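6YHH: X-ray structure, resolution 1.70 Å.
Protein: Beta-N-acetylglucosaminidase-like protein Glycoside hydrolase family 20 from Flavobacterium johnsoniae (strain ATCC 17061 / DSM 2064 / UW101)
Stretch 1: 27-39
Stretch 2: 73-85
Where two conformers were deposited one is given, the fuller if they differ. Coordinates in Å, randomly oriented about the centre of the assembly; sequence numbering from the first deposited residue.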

# COMPACT_ATOMS: atom_id res chain seq x y z
N LYS A 27 5.61 23.79 -19.44
CA LYS A 27 6.88 23.14 -19.33
C LYS A 27 8.06 24.04 -18.93
O LYS A 27 9.13 23.57 -18.57
CB LYS A 27 7.17 22.38 -20.65
CG LYS A 27 8.00 21.10 -20.44
CD LYS A 27 7.94 20.27 -21.69
CE LYS A 27 9.03 19.25 -21.59
NZ LYS A 27 8.53 18.09 -20.89
N ASN A 28 7.84 25.35 -18.89
CA ASN A 28 8.84 26.31 -18.41
C ASN A 28 8.91 26.38 -16.90
O ASN A 28 9.82 26.97 -16.33
CB ASN A 28 8.53 27.75 -18.94
CG ASN A 28 9.71 28.69 -18.73
OD1 ASN A 28 10.86 28.32 -19.07
ND2 ASN A 28 9.48 29.89 -18.11
N PHE A 29 7.90 25.80 -16.22
CA PHE A 29 7.87 25.85 -14.78
C PHE A 29 9.08 25.27 -14.05
O PHE A 29 9.48 24.09 -14.28
CB PHE A 29 6.61 25.20 -14.27
CG PHE A 29 6.35 25.40 -12.78
CD1 PHE A 29 5.77 26.58 -12.32
CD2 PHE A 29 6.65 24.42 -11.86
CE1 PHE A 29 5.52 26.74 -10.98
CE2 PHE A 29 6.35 24.60 -10.50
CZ PHE A 29 5.83 25.78 -10.07
N LYS A 30 9.63 26.10 -13.18
CA LYS A 30 10.71 25.76 -12.30
C LYS A 30 10.57 26.42 -10.93
O LYS A 30 9.81 27.41 -10.78
CB LYS A 30 12.08 26.21 -12.95
CG LYS A 30 12.45 25.49 -14.23
CD LYS A 30 13.82 25.92 -14.78
CE LYS A 30 13.69 27.12 -15.74
NZ LYS A 30 12.74 27.15 -16.94
N VAL A 31 11.30 25.88 -9.97
CA VAL A 31 11.34 26.32 -8.59
C VAL A 31 12.74 26.70 -8.15
O VAL A 31 13.74 26.08 -8.49
CB VAL A 31 10.70 25.28 -7.62
CG1 VAL A 31 11.52 24.01 -7.56
CG2 VAL A 31 10.50 25.85 -6.24
N ASN A 32 12.78 27.73 -7.32
CA ASN A 32 14.01 28.27 -6.74
C ASN A 32 13.77 28.58 -5.29
O ASN A 32 12.65 29.04 -4.96
CB ASN A 32 14.37 29.58 -7.45
CG ASN A 32 15.75 30.07 -7.08
OD1 ASN A 32 16.74 29.34 -7.25
ND2 ASN A 32 15.82 31.31 -6.51
N ILE A 33 14.79 28.35 -4.48
CA ILE A 33 14.73 28.52 -3.06
C ILE A 33 15.84 29.49 -2.64
O ILE A 33 17.00 29.33 -3.05
CB ILE A 33 14.93 27.22 -2.28
CG1 ILE A 33 14.00 26.10 -2.79
CG2 ILE A 33 14.72 27.45 -0.80
CD1 ILE A 33 14.43 24.78 -2.22
N SER A 34 15.49 30.42 -1.75
CA SER A 34 16.42 31.44 -1.28
C SER A 34 16.30 31.68 0.20
O SER A 34 15.39 31.18 0.90
CB SER A 34 16.21 32.74 -2.04
OG SER A 34 14.96 33.31 -1.72
N GLY A 35 17.30 32.39 0.72
CA GLY A 35 17.29 32.70 2.11
C GLY A 35 18.11 31.75 2.93
O GLY A 35 19.25 31.34 2.57
N ASN A 36 17.59 31.42 4.09
CA ASN A 36 18.34 30.56 5.03
C ASN A 36 17.38 29.54 5.67
O ASN A 36 17.24 29.47 6.86
CB ASN A 36 19.09 31.35 6.12
CG ASN A 36 19.93 30.48 7.01
OD1 ASN A 36 20.46 29.48 6.60
ND2 ASN A 36 20.02 30.85 8.29
N PRO A 37 16.78 28.72 4.81
CA PRO A 37 15.98 27.57 5.38
C PRO A 37 16.81 26.45 5.97
O PRO A 37 18.01 26.27 5.63
CB PRO A 37 15.32 27.01 4.14
CG PRO A 37 16.31 27.28 3.04
CD PRO A 37 16.88 28.67 3.35
N ASP A 38 16.17 25.65 6.81
CA ASP A 38 16.69 24.36 7.20
C ASP A 38 16.70 23.48 5.98
O ASP A 38 15.87 23.66 5.09
CB ASP A 38 15.84 23.72 8.35
CG ASP A 38 16.37 22.42 8.80
OD1 ASP A 38 17.22 22.37 9.74
OD2 ASP A 38 15.95 21.35 8.20
N SER A 39 17.64 22.52 5.91
CA SER A 39 17.73 21.62 4.75
C SER A 39 16.50 20.76 4.47
O SER A 39 16.35 20.25 3.37
CB SER A 39 18.95 20.69 4.90
OG SER A 39 18.89 19.92 6.09
N ASN A 73 15.70 32.97 -11.73
CA ASN A 73 14.50 33.52 -12.41
C ASN A 73 13.35 32.55 -12.52
O ASN A 73 12.48 32.73 -13.34
CB ASN A 73 14.84 33.91 -13.83
CG ASN A 73 15.93 34.93 -13.87
OD1 ASN A 73 15.90 35.91 -13.11
ND2 ASN A 73 16.93 34.67 -14.68
N ALA A 74 13.37 31.48 -11.71
CA ALA A 74 12.28 30.52 -11.71
C ALA A 74 10.91 31.14 -11.49
O ALA A 74 10.76 32.12 -10.72
CB ALA A 74 12.54 29.49 -10.62
N GLU A 75 9.88 30.54 -12.08
CA GLU A 75 8.49 31.00 -11.92
C GLU A 75 7.98 30.89 -10.50
O GLU A 75 7.11 31.65 -10.12
CB GLU A 75 7.55 30.34 -12.91
CG GLU A 75 7.71 30.86 -14.32
CD GLU A 75 7.05 29.98 -15.37
OE1 GLU A 75 6.59 28.82 -15.03
OE2 GLU A 75 6.98 30.45 -16.55
N LEU A 76 8.49 29.92 -9.75
CA LEU A 76 8.15 29.77 -8.31
C LEU A 76 9.35 30.03 -7.48
O LEU A 76 10.38 29.32 -7.54
CB LEU A 76 7.55 28.34 -7.98
CG LEU A 76 7.29 28.12 -6.47
CD1 LEU A 76 6.23 29.01 -5.83
CD2 LEU A 76 6.90 26.66 -6.31
N GLN A 77 9.26 31.08 -6.65
CA GLN A 77 10.32 31.49 -5.70
C GLN A 77 9.85 31.26 -4.31
O GLN A 77 8.73 31.65 -3.98
CB GLN A 77 10.59 33.00 -5.82
CG GLN A 77 11.13 33.39 -7.15
CD GLN A 77 12.56 32.92 -7.34
OE1 GLN A 77 13.36 32.84 -6.37
NE2 GLN A 77 12.90 32.57 -8.62
N ILE A 78 10.70 30.61 -3.53
CA ILE A 78 10.45 30.28 -2.18
C ILE A 78 11.58 30.89 -1.35
O ILE A 78 12.72 30.48 -1.45
CB ILE A 78 10.43 28.76 -1.98
CG1 ILE A 78 9.43 28.06 -2.93
CG2 ILE A 78 10.17 28.44 -0.54
CD1 ILE A 78 9.60 26.58 -2.88
N ASN A 79 11.20 31.84 -0.49
CA ASN A 79 12.16 32.58 0.36
C ASN A 79 11.85 32.25 1.82
O ASN A 79 10.70 32.43 2.26
CB ASN A 79 12.01 34.07 0.20
CG ASN A 79 12.07 34.56 -1.23
OD1 ASN A 79 11.13 35.22 -1.75
ND2 ASN A 79 13.17 34.25 -1.90
N CYS A 80 12.83 31.76 2.54
CA CYS A 80 12.75 31.47 3.94
C CYS A 80 13.76 32.29 4.75
O CYS A 80 14.96 32.21 4.45
CB CYS A 80 13.04 30.03 4.28
SG CYS A 80 11.92 28.88 3.39
N THR A 81 13.32 32.94 5.83
CA THR A 81 14.23 33.86 6.54
C THR A 81 15.23 33.11 7.37
O THR A 81 16.43 33.45 7.34
CB THR A 81 13.43 34.91 7.36
OG1 THR A 81 12.53 35.60 6.47
CG2 THR A 81 14.39 35.90 8.05
N LYS A 82 14.81 32.05 8.07
CA LYS A 82 15.64 31.33 9.03
C LYS A 82 15.28 29.83 9.04
O LYS A 82 14.37 29.40 8.32
CB LYS A 82 15.46 31.89 10.49
CG LYS A 82 14.06 31.67 11.07
CD LYS A 82 13.93 32.01 12.57
N ASN A 83 16.05 29.08 9.80
CA ASN A 83 15.88 27.62 9.94
C ASN A 83 14.74 27.35 10.91
O ASN A 83 14.67 27.90 12.03
CB ASN A 83 17.10 26.95 10.56
CG ASN A 83 18.33 26.89 9.65
OD1 ASN A 83 18.48 27.56 8.60
ND2 ASN A 83 19.22 26.04 10.06
N GLY A 84 13.82 26.47 10.49
CA GLY A 84 12.78 26.02 11.37
C GLY A 84 13.32 25.00 12.33
O GLY A 84 14.34 24.35 12.04
N LYS A 85 12.66 24.89 13.47
CA LYS A 85 12.97 23.85 14.46
C LYS A 85 11.69 23.03 14.67
O LYS A 85 10.61 23.55 14.59
CB LYS A 85 13.37 24.48 15.79
CG LYS A 85 14.61 25.38 15.78
CD LYS A 85 15.02 25.79 17.21
CE LYS A 85 14.06 26.75 17.88
O HOH W 1 10.60 28.93 -14.51
O HOH W 2 18.72 33.42 9.21

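Strands 31-35 and 76-80 run side by side in parallel, their axes 21° apart and 4.6 Å at closest approach. The ladder climbs by alternation: L76 N donates to K30 O (3.0 Å), N32 N to L76 O (2.9 Å), I78 N to N32 O (2.9 Å), S34 N to I78 O (2.8 Å), C80 N to S34 O (3.1 Å) and N36 N to C80 O (2.8 Å). N32 and S34 each use both N and O, while K30 gives only its O and N36 only its N; V31, I33 and G35 offer CA-H groups to the carbonyls of L76, I78 and C80, as in I33 CA to I78 O at 3.2 Å.

V31, I33, L76 and I78 share one apolar, buried face. V31, chi1 p, brings CG2 to 3.7 Å from L76 CD2 and 3.6 Å from I78 CD1; I78, extended as m,t, reaches it with its terminal methyl. F29, chi1 t, sets CZ 3.7 Å from L76 CB.

The other face is polar. N32, chi1 t, points ND2 almost straight at Q77 OE1 (2.9 Å, 174°). Q77 folds m,m, which lets NE2 also bond A74 O at 3.0 Å, so its amide is used at both ends. Beyond them, S34 OG and N79 ND2 lie 2.0 Å apart, too short for a hydrogen bond; S34 was deposited in two conformers.

Before the strands, E75 (m,t) stretches its carboxylate to N28, whose t rotamer lets ND2 donate to OE2 at 3.0 Å. Water 1 reinforces this corner, donating to N28 O and accepting from E75 N.

At the far end, G35 has phi/psi 97/-140; an ideal CB would lie 2.1 Å from C80 O, and the backbone angles alone call for glycine. P37 CB then packs on C80 CB at 3.8 Å, and water 2 links N36 ND2 to T81 O.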